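Local coordinates for protein ribonucleoside triphosphate reductase (Lactobacillus leichmannii, PDB 1L1L) that reduces ribonucleoside triphosphates to their 2'-deoxy forms as a B12-dependent (class II) ribonucleotide reductase, an allosterically regulated enzyme that works as a monomer, at residues A[21-25]-A[26-30]; A[230-233]-A[234-238]; A[241-244]-A[245-249]; A[706-709]-A[710-713]. One frame throughout, in Å; residues are numbered along the deposited sequence.

Interaction 1: A[21-25]-A[26-30]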
loop_
_atom_site.group_PDB
_atom_site.type_symbol
_atom_site.label_atom_id
_atom_site.label_comp_id
_atom_site.label_asym_id
_atom_site.label_seq_id
_atom_site.Cartn_x
_atom_site.Cartn_y
_atom_site.Cartn_z
ATOM N N PRO A 21 0.118 23.572 11.502
ATOM C CA PRO A 21 -0.077 22.418 10.616
ATOM C C PRO A 21 -1.048 22.773 9.510
ATOM O O PRO A 21 -2.111 23.330 9.776
ATOM C CB PRO A 21 -0.640 21.353 11.553
ATOM C CG PRO A 21 0.007 21.697 12.873
ATOM C CD PRO A 21 -0.134 23.201 12.906
ATOM N N HIS A 22 -0.677 22.463 8.271
ATOM C CA HIS A 22 -1.518 22.754 7.121
ATOM C C HIS A 22 -2.561 21.645 6.951
ATOM O O HIS A 22 -2.496 20.859 6.006
ATOM C CB HIS A 22 -0.646 22.863 5.862
ATOM C CG HIS A 22 -1.371 23.362 4.654
ATOM N ND1 HIS A 22 -2.276 22.591 3.953
ATOM C CD2 HIS A 22 -1.304 24.546 4.002
ATOM C CE1 HIS A 22 -2.730 23.277 2.921
ATOM N NE2 HIS A 22 -2.156 24.467 2.927
ATOM N N TRP A 23 -3.507 21.577 7.884
ATOM C CA TRP A 23 -4.563 20.568 7.829
ATOM C C TRP A 23 -5.549 20.849 6.702
ATOM O O TRP A 23 -5.880 22.006 6.416
ATOM C CB TRP A 23 -5.359 20.534 9.138
ATOM C CG TRP A 23 -4.613 20.087 10.367
ATOM C CD1 TRP A 23 -4.401 20.822 11.501
ATOM C CD2 TRP A 23 -4.104 18.772 10.643
ATOM N NE1 TRP A 23 -3.808 20.045 12.468
ATOM C CE2 TRP A 23 -3.614 18.783 11.969
ATOM C CE3 TRP A 23 -4.020 17.583 9.899
ATOM C CZ2 TRP A 23 -3.049 17.654 12.573
ATOM C CZ3 TRP A 23 -3.457 16.456 10.501
ATOM C CH2 TRP A 23 -2.979 16.501 11.824
ATOM N N GLY A 24 -6.028 19.785 6.061
ATOM C CA GLY A 24 -7.015 19.958 5.016
ATOM C C GLY A 24 -8.331 20.036 5.767
ATOM O O GLY A 24 -8.347 19.814 6.978
ATOM N N LYS A 25 -9.427 20.357 5.087
ATOM C CA LYS A 25 -10.717 20.436 5.765
ATOM C C LYS A 25 -11.077 19.135 6.487
ATOM O O LYS A 25 -11.808 19.160 7.475
ATOM C CB LYS A 25 -11.823 20.806 4.771
ATOM C CG LYS A 25 -11.769 22.259 4.286
ATOM C CD LYS A 25 -12.011 23.238 5.421
ATOM C CE LYS A 25 -11.843 24.682 4.955
ATOM N NZ LYS A 25 -12.876 25.061 3.947
ATOM N N LEU A 26 -10.548 18.006 6.015
ATOM C CA LEU A 26 -10.831 16.703 6.640
ATOM C C LEU A 26 -9.595 16.201 7.386
ATOM O O LEU A 26 -9.624 15.143 8.015
ATOM C CB LEU A 26 -11.191 15.646 5.575
ATOM C CG LEU A 26 -12.058 15.980 4.360
ATOM C CD1 LEU A 26 -12.183 14.756 3.453
ATOM C CD2 LEU A 26 -13.417 16.414 4.814
ATOM N N GLY A 27 -8.514 16.973 7.308
ATOM C CA GLY A 27 -7.257 16.586 7.928
ATOM C C GLY A 27 -7.180 16.142 9.376
ATOM O O GLY A 27 -6.830 14.999 9.664
ATOM N N TRP A 28 -7.483 17.042 10.304
ATOM C CA TRP A 28 -7.390 16.694 11.713
ATOM C C TRP A 28 -8.249 15.509 12.091
ATOM O O TRP A 28 -7.821 14.633 12.844
ATOM C CB TRP A 28 -7.781 17.873 12.588
ATOM C CG TRP A 28 -7.558 17.594 14.010
ATOM C CD1 TRP A 28 -6.372 17.648 14.681
ATOM C CD2 TRP A 28 -8.539 17.174 14.959
ATOM N NE1 TRP A 28 -6.555 17.286 15.990
ATOM C CE2 TRP A 28 -7.879 16.995 16.190
ATOM C CE3 TRP A 28 -9.918 16.933 14.888
ATOM C CZ2 TRP A 28 -8.546 16.584 17.342
ATOM C CZ3 TRP A 28 -10.580 16.526 16.030
ATOM C CH2 TRP A 28 -9.892 16.355 17.245
ATOM N N VAL A 29 -9.476 15.495 11.595
ATOM C CA VAL A 29 -10.377 14.402 11.901
ATOM C C VAL A 29 -9.762 13.077 11.445
ATOM O O VAL A 29 -9.749 12.093 12.193
ATOM C CB VAL A 29 -11.733 14.613 11.199
ATOM C CG1 VAL A 29 -12.622 13.420 11.436
ATOM C CG2 VAL A 29 -12.391 15.885 11.712
ATOM N N THR A 30 -9.257 13.063 10.215
ATOM C CA THR A 30 -8.640 11.868 9.651
ATOM C C THR A 30 -7.474 11.417 10.515
ATOM O O THR A 30 -7.300 10.232 10.771
ATOM C CB THR A 30 -8.132 12.121 8.215
ATOM O OG1 THR A 30 -9.248 12.393 7.361
ATOM C CG2 THR A 30 -7.383 10.892 7.684
HETATM O O HOH W 1 -8.787 19.747 9.881
HETATM O O HOH W 2 -10.707 17.853 10.127
#
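Trp23 and Trp28 meet as a T-shaped pair: the edge of the Trp28 indole, led by CD1, is directed at the face of the Trp23 six-membered ring, with the planes at 89°. The closest side-chain atoms are Trp23 CZ2 and Trp28 CD1, 3.9 Å apart. Over the same ring lies the backbone of Trp28, whose CA makes a CH-pi contact 4.0 Å from the ring centroid and almost on its normal, while Pro21 CB covers part of the opposite face. Trp23 has CG beside its backbone N (chi1 -66°), which lays the indole over the first residues of the helix and brings CE3 to within 3.5 Å of Gly27 C.

This is the entry into helix 27-32, reached through a turn of type I geometry at Lys25 and Leu26. Gly27 N closes it by donating to Gly24 O (2.9 Å), coming from well above the carbonyl plane. One turn on, Leu26 O receives both Thr30 N and Thr30 OG1, the hydroxyl at 2.9 Å.

Two waters extend the backbone pairing. One donates to Gly24 O and accepts from Trp28 N at 3.0 Å; the other bridges Lys25 O and Val29 N in the same manner. Outside the turn, Trp48 meets the Trp23 ring, and Leu26 packs on strands 570-578 and 603-611.

Interaction 2: A[230-233]-A[234-238]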
loop_
_atom_site.group_PDB
_atom_site.type_symbol
_atom_site.label_atom_id
_atom_site.label_comp_id
_atom_site.label_asym_id
_atom_site.label_seq_id
_atom_site.Cartn_x
_atom_site.Cartn_y
_atom_site.Cartn_z
ATOM N N ALA A 230 1.467 -23.464 10.040
ATOM C CA ALA A 230 0.372 -24.420 9.864
ATOM C C ALA A 230 -0.079 -24.510 8.402
ATOM O O ALA A 230 -0.490 -25.578 7.920
ATOM C CB ALA A 230 -0.789 -24.031 10.734
ATOM N N ASN A 231 -0.023 -23.389 7.698
ATOM C CA ASN A 231 -0.407 -23.381 6.293
ATOM C C ASN A 231 0.770 -23.954 5.510
ATOM O O ASN A 231 0.582 -24.641 4.502
ATOM C CB ASN A 231 -0.718 -21.952 5.828
ATOM C CG ASN A 231 -1.081 -21.884 4.355
ATOM O OD1 ASN A 231 -2.070 -22.474 3.917
ATOM N ND2 ASN A 231 -0.282 -21.158 3.582
ATOM N N ALA A 232 1.983 -23.682 5.992
ATOM C CA ALA A 232 3.201 -24.173 5.347
ATOM C C ALA A 232 3.266 -25.701 5.408
ATOM O O ALA A 232 3.667 -26.361 4.439
ATOM C CB ALA A 232 4.439 -23.570 6.016
ATOM N N LEU A 233 2.868 -26.246 6.556
ATOM C CA LEU A 233 2.850 -27.691 6.770
ATOM C C LEU A 233 1.823 -28.325 5.830
ATOM O O LEU A 233 2.136 -29.265 5.097
ATOM C CB LEU A 233 2.484 -28.000 8.230
ATOM C CG LEU A 233 2.268 -29.471 8.607
ATOM C CD1 LEU A 233 3.522 -30.268 8.288
ATOM C CD2 LEU A 233 1.906 -29.576 10.095
ATOM N N LEU A 234 0.601 -27.797 5.857
ATOM C CA LEU A 234 -0.481 -28.284 5.006
ATOM C C LEU A 234 -0.084 -28.336 3.528
ATOM O O LEU A 234 -0.367 -29.317 2.832
ATOM C CB LEU A 234 -1.714 -27.393 5.150
ATOM C CG LEU A 234 -2.841 -27.720 4.167
ATOM C CD1 LEU A 234 -3.313 -29.161 4.387
ATOM C CD2 LEU A 234 -3.987 -26.747 4.352
ATOM N N ILE A 235 0.556 -27.273 3.049
ATOM C CA ILE A 235 0.984 -27.207 1.661
ATOM C C ILE A 235 2.108 -28.198 1.345
ATOM O O ILE A 235 1.995 -28.999 0.411
ATOM C CB ILE A 235 1.465 -25.779 1.296
ATOM C CG1 ILE A 235 0.282 -24.807 1.303
ATOM C CG2 ILE A 235 2.129 -25.792 -0.065
ATOM C CD1 ILE A 235 0.686 -23.336 1.171
ATOM N N ASP A 236 3.185 -28.149 2.120
ATOM C CA ASP A 236 4.327 -29.025 1.887
ATOM C C ASP A 236 4.035 -30.536 1.957
ATOM O O ASP A 236 4.816 -31.340 1.435
ATOM C CB ASP A 236 5.482 -28.677 2.844
ATOM C CG ASP A 236 6.132 -27.322 2.535
ATOM O OD1 ASP A 236 6.243 -26.959 1.349
ATOM O OD2 ASP A 236 6.556 -26.624 3.483
ATOM N N LEU A 237 2.925 -30.921 2.587
ATOM C CA LEU A 237 2.571 -32.338 2.699
ATOM C C LEU A 237 1.958 -32.880 1.413
ATOM O O LEU A 237 1.651 -34.071 1.312
ATOM C CB LEU A 237 1.587 -32.570 3.846
ATOM C CG LEU A 237 2.131 -32.503 5.275
ATOM C CD1 LEU A 237 1.003 -32.826 6.243
ATOM C CD2 LEU A 237 3.285 -33.488 5.444
ATOM N N HIS A 238 1.760 -32.004 0.435
ATOM C CA HIS A 238 1.184 -32.423 -0.831
ATOM C C HIS A 238 2.283 -32.796 -1.820
ATOM O O HIS A 238 1.990 -33.283 -2.911
ATOM C CB HIS A 238 0.325 -31.299 -1.432
ATOM C CG HIS A 238 -1.015 -31.134 -0.783
ATOM N ND1 HIS A 238 -1.178 -30.576 0.466
ATOM C CD2 HIS A 238 -2.258 -31.448 -1.219
ATOM C CE1 HIS A 238 -2.462 -30.553 0.772
ATOM N NE2 HIS A 238 -3.140 -31.077 -0.233
#
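Leu234 follows directly on Leu233 and returns to Ala230, its N donating to Ala230 O at 3.2 Å in a nearly straight helical bond. Its own carbonyl O is taken four residues later by His238. Ile235 N pairs with Asn231 O (3.0 Å), and the side chains meet where Ile235 CD1 comes to 3.4 Å from Asn231 ND2. With CG1 beside its backbone N (chi1 -68°), Ile235 runs back along the helix toward that amide, whose OD1 is buried with no polar partner in the model.

Helix 224-236 is the helix of a beta-alpha-beta unit between strands 216-219 and 249-253, and the leucines of this last turn pack against strand 249-253.

Asp236 N continues the ladder to Ala232 O at 3.0 Å. Its carboxylate folds back over the same carbonyl, bringing OD2 within 3.1 Å of Ala232 O; hydroxyls of Ser147 and Tyr138 bond to OD2 and probably offset the closeness of these two acceptors. Leu237 N makes only a weak bond to Leu233 O, while Leu237 CG touches Leu233 CD1 at 4.0 Å. The His238 ring bends back and donates from ND1, in the ring plane, to Leu234 O (2.8 Å), and its NE2 is held by Asn289.

Interaction 3: A[241-244]-A[245-249]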
loop_
_atom_site.group_PDB
_atom_site.type_symbol
_atom_site.label_atom_id
_atom_site.label_comp_id
_atom_site.label_asym_id
_atom_site.label_seq_id
_atom_site.Cartn_x
_atom_site.Cartn_y
_atom_site.Cartn_z
ATOM N N GLN A 241 8.808 -34.222 -2.230
ATOM C CA GLN A 241 10.085 -33.591 -1.898
ATOM C C GLN A 241 10.171 -33.152 -0.438
ATOM O O GLN A 241 11.257 -33.111 0.146
ATOM C CB GLN A 241 10.308 -32.376 -2.797
ATOM C CG GLN A 241 9.327 -31.241 -2.535
ATOM C CD GLN A 241 9.495 -30.092 -3.506
ATOM O OE1 GLN A 241 9.196 -30.224 -4.692
ATOM N NE2 GLN A 241 9.982 -28.958 -3.009
ATOM N N THR A 242 9.025 -32.811 0.142
ATOM C CA THR A 242 8.966 -32.364 1.529
ATOM C C THR A 242 8.032 -33.255 2.340
ATOM O O THR A 242 7.388 -32.798 3.286
ATOM C CB THR A 242 8.467 -30.903 1.624
ATOM O OG1 THR A 242 7.281 -30.750 0.838
ATOM C CG2 THR A 242 9.525 -29.944 1.118
ATOM N N ASN A 243 7.966 -34.527 1.958
ATOM C CA ASN A 243 7.122 -35.502 2.636
ATOM C C ASN A 243 7.559 -36.923 2.276
ATOM O O ASN A 243 6.816 -37.680 1.643
ATOM C CB ASN A 243 5.656 -35.301 2.248
ATOM C CG ASN A 243 4.719 -36.192 3.040
ATOM O OD1 ASN A 243 5.149 -36.925 3.937
ATOM N ND2 ASN A 243 3.433 -36.132 2.721
ATOM N N PRO A 244 8.781 -37.300 2.676
ATOM C CA PRO A 244 9.302 -38.639 2.386
ATOM C C PRO A 244 8.399 -39.778 2.869
ATOM O O PRO A 244 8.140 -40.726 2.130
ATOM C CB PRO A 244 10.673 -38.632 3.070
ATOM C CG PRO A 244 10.502 -37.627 4.186
ATOM C CD PRO A 244 9.734 -36.533 3.499
ATOM N N ASP A 245 7.911 -39.673 4.102
ATOM C CA ASP A 245 7.047 -40.697 4.686
ATOM C C ASP A 245 5.722 -40.903 3.966
ATOM O O ASP A 245 4.920 -41.751 4.364
ATOM C CB ASP A 245 6.772 -40.371 6.151
ATOM C CG ASP A 245 7.910 -40.778 7.055
ATOM O OD1 ASP A 245 9.080 -40.531 6.690
ATOM O OD2 ASP A 245 7.630 -41.343 8.134
ATOM N N ARG A 246 5.486 -40.121 2.918
ATOM C CA ARG A 246 4.257 -40.247 2.144
ATOM C C ARG A 246 3.033 -40.212 3.057
ATOM O O ARG A 246 2.004 -40.824 2.762
ATOM C CB ARG A 246 4.289 -41.558 1.345
ATOM C CG ARG A 246 5.686 -41.885 0.809
ATOM C CD ARG A 246 5.741 -43.158 -0.030
ATOM N NE ARG A 246 5.875 -42.861 -1.456
ATOM C CZ ARG A 246 4.855 -42.637 -2.280
ATOM N NH1 ARG A 246 3.606 -42.679 -1.831
ATOM N NH2 ARG A 246 5.085 -42.359 -3.557
ATOM N N LYS A 247 3.151 -39.493 4.167
ATOM C CA LYS A 247 2.051 -39.368 5.115
ATOM C C LYS A 247 0.967 -38.470 4.527
ATOM O O LYS A 247 1.251 -37.367 4.062
ATOM C CB LYS A 247 2.563 -38.782 6.429
ATOM C CG LYS A 247 3.573 -39.661 7.136
ATOM C CD LYS A 247 4.222 -38.919 8.288
ATOM C CE LYS A 247 5.216 -39.803 9.028
ATOM N NZ LYS A 247 4.561 -41.006 9.620
ATOM N N GLN A 248 -0.275 -38.946 4.548
ATOM C CA GLN A 248 -1.391 -38.187 3.993
ATOM C C GLN A 248 -2.484 -37.938 5.023
ATOM O O GLN A 248 -3.653 -37.775 4.676
ATOM C CB GLN A 248 -1.980 -38.928 2.789
ATOM C CG GLN A 248 -0.945 -39.350 1.755
ATOM C CD GLN A 248 -1.551 -40.119 0.588
ATOM O OE1 GLN A 248 -0.901 -40.987 0.001
ATOM N NE2 GLN A 248 -2.795 -39.795 0.240
ATOM N N LYS A 249 -2.099 -37.916 6.293
ATOM C CA LYS A 249 -3.047 -37.673 7.365
ATOM C C LYS A 249 -2.535 -36.534 8.237
ATOM O O LYS A 249 -1.567 -36.695 8.976
ATOM C CB LYS A 249 -3.235 -38.940 8.200
ATOM C CG LYS A 249 -3.873 -40.086 7.430
ATOM C CD LYS A 249 -4.134 -41.295 8.328
ATOM C CE LYS A 249 -4.844 -42.406 7.560
ATOM N NZ LYS A 249 -5.167 -43.594 8.414
#
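Asn243 reaches Lys247 because its chi1 of -174° swings CG away from the backbone N, and a chi2 near zero sets the amide so that both of its polar atoms face the Lys247 backbone. ND2 donates to Lys247 O at 2.8 Å, almost straight (165°) and with the acceptor in the amide plane. On the other branch OD1 receives Lys247 N over a longer 3.3 Å. One flat amide thus grips the N-H and the C=O of a single residue and fixes its own rotation by doing so. ND2 also donates to Leu237 O, near the end of the preceding helix, which occupies a second N-H of this buried side chain.

Just before Lys247, Arg246 N donates to Asn243 O at 3.1 Å from above the carbonyl plane. Arg246 itself has a positive phi, and its CG lies 3.0 Å from Pro244 O. On the exposed side Lys247 NZ forms a salt bridge with Asp245 OD2 at 3.4 Å.

Asn243 to Arg246 form a type I beta turn with Pro244 and Asp245 at its corners, part of the loop that leads from helix 224-236 to strand 249-253 in the B12-dependent reductase insertion domain.

Interaction 4: A[706-709]-A[710-713]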
loop_
_atom_site.group_PDB
_atom_site.type_symbol
_atom_site.label_atom_id
_atom_site.label_comp_id
_atom_site.label_asym_id
_atom_site.label_seq_id
_atom_site.Cartn_x
_atom_site.Cartn_y
_atom_site.Cartn_z
ATOM N N THR A 706 -18.204 27.521 12.148
ATOM C CA THR A 706 -17.443 28.564 12.812
ATOM C C THR A 706 -16.745 28.037 14.061
ATOM O O THR A 706 -16.200 28.807 14.851
ATOM C CB THR A 706 -18.363 29.750 13.189
ATOM O OG1 THR A 706 -19.531 29.254 13.857
ATOM C CG2 THR A 706 -18.794 30.511 11.939
ATOM N N GLY A 707 -16.761 26.720 14.237
ATOM C CA GLY A 707 -16.113 26.134 15.397
ATOM C C GLY A 707 -14.866 25.367 14.996
ATOM O O GLY A 707 -14.828 24.784 13.910
ATOM N N ASN A 708 -13.851 25.383 15.859
ATOM C CA ASN A 708 -12.594 24.679 15.606
ATOM C C ASN A 708 -12.671 23.308 16.269
ATOM O O ASN A 708 -12.448 23.161 17.468
ATOM C CB ASN A 708 -11.420 25.477 16.174
ATOM C CG ASN A 708 -10.087 24.804 15.939
ATOM O OD1 ASN A 708 -9.849 23.684 16.397
ATOM N ND2 ASN A 708 -9.203 25.486 15.227
ATOM N N VAL A 709 -12.988 22.296 15.473
ATOM C CA VAL A 709 -13.146 20.953 15.997
ATOM C C VAL A 709 -12.014 20.457 16.886
ATOM O O VAL A 709 -12.268 19.842 17.918
ATOM C CB VAL A 709 -13.389 19.940 14.857
ATOM C CG1 VAL A 709 -12.147 19.825 13.978
ATOM C CG2 VAL A 709 -13.786 18.603 15.454
ATOM N N GLU A 710 -10.769 20.726 16.510
ATOM C CA GLU A 710 -9.649 20.275 17.335
ATOM C C GLU A 710 -9.745 20.827 18.759
ATOM O O GLU A 710 -9.588 20.089 19.721
ATOM C CB GLU A 710 -8.308 20.695 16.725
ATOM C CG GLU A 710 -7.121 20.238 17.578
ATOM C CD GLU A 710 -5.755 20.527 16.959
ATOM O OE1 GLU A 710 -4.750 20.160 17.601
ATOM O OE2 GLU A 710 -5.678 21.108 15.853
ATOM N N GLU A 711 -10.005 22.127 18.875
ATOM C CA GLU A 711 -10.119 22.789 20.177
ATOM C C GLU A 711 -11.364 22.370 20.946
ATOM O O GLU A 711 -11.321 22.155 22.154
ATOM C CB GLU A 711 -10.139 24.308 19.993
ATOM C CG GLU A 711 -8.805 24.904 19.582
ATOM C CD GLU A 711 -8.910 26.380 19.229
ATOM O OE1 GLU A 711 -9.608 27.125 19.954
ATOM O OE2 GLU A 711 -8.283 26.800 18.232
ATOM N N VAL A 712 -12.484 22.268 20.243
ATOM C CA VAL A 712 -13.717 21.877 20.896
ATOM C C VAL A 712 -13.602 20.459 21.431
ATOM O O VAL A 712 -14.088 20.159 22.522
ATOM C CB VAL A 712 -14.906 21.987 19.914
ATOM C CG1 VAL A 712 -16.169 21.431 20.549
ATOM C CG2 VAL A 712 -15.104 23.449 19.515
ATOM N N PHE A 713 -12.959 19.576 20.665
ATOM C CA PHE A 713 -12.806 18.190 21.093
ATOM C C PHE A 713 -12.005 18.099 22.376
ATOM O O PHE A 713 -12.351 17.357 23.289
ATOM C CB PHE A 713 -12.102 17.356 20.018
ATOM C CG PHE A 713 -11.960 15.910 20.384
ATOM C CD1 PHE A 713 -13.068 15.065 20.379
ATOM C CD2 PHE A 713 -10.728 15.399 20.775
ATOM C CE1 PHE A 713 -12.955 13.736 20.760
ATOM C CE2 PHE A 713 -10.602 14.067 21.160
ATOM C CZ PHE A 713 -11.719 13.233 21.153
#
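Asn708 is the N-cap of helix 709-719, and its side chain takes over one of the backbone N-H groups that the first turn leaves without a helical acceptor. OD1 receives Glu711 N at 2.9 Å along a nearly straight path (165°), the donor tilted somewhat from the amide carbonyl plane. The group gets there because CG stands opposite the backbone N (chi1 -180°), directing the amide over the start of the helix; Glu710 N also lies close to OD1.

Behind the cap the ordinary helical bonds begin. Val712 N donates to Asn708 O at 2.9 Å, and Phe713 N to Val709 O at 2.8 Å.

Glu711 lies across Asn708 at about a right angle, its carboxylate plane turned 32° from the amide. OE2 comes within 3.4 Å of ND2, too poorly angled for a hydrogen bond. Val712 CG2 rests 3.4 Å from Asn708 O. On the inner side, Val709 and Phe713 pack on helix 583-589, and Val709 and Glu710 on Trp28, beside which the extended Glu710 chain runs outward.

The capping bond satisfies Glu711 N, and the Glu711 carboxylate, folded back beside the cap, would be expected to interact favourably with the positive end of the helix dipole.

How the interactions relate
Along the chain the four contacts follow in order and form two pairs on opposite sides of the molecule's centre. Interactions 1 and 4, centres 12 Å apart, bring the starts of helices 27-32 and 709-719 together: Trp28 NE1 lies 3.4 Å from Glu710 CG, so the N-terminal region packs against a helix close to the modelled C terminus. Interactions 2 and 3, centres 10 Å apart, share the insertion domain and represent the end of helix 224-236 and the loop leaving it, joined where Thr242 OG1 meets Asp236 O. The pairs stay well separated, with interactions 1 and 2 about 33 Å apart at their nearest atoms and interactions 3 and 4 about 52 Å.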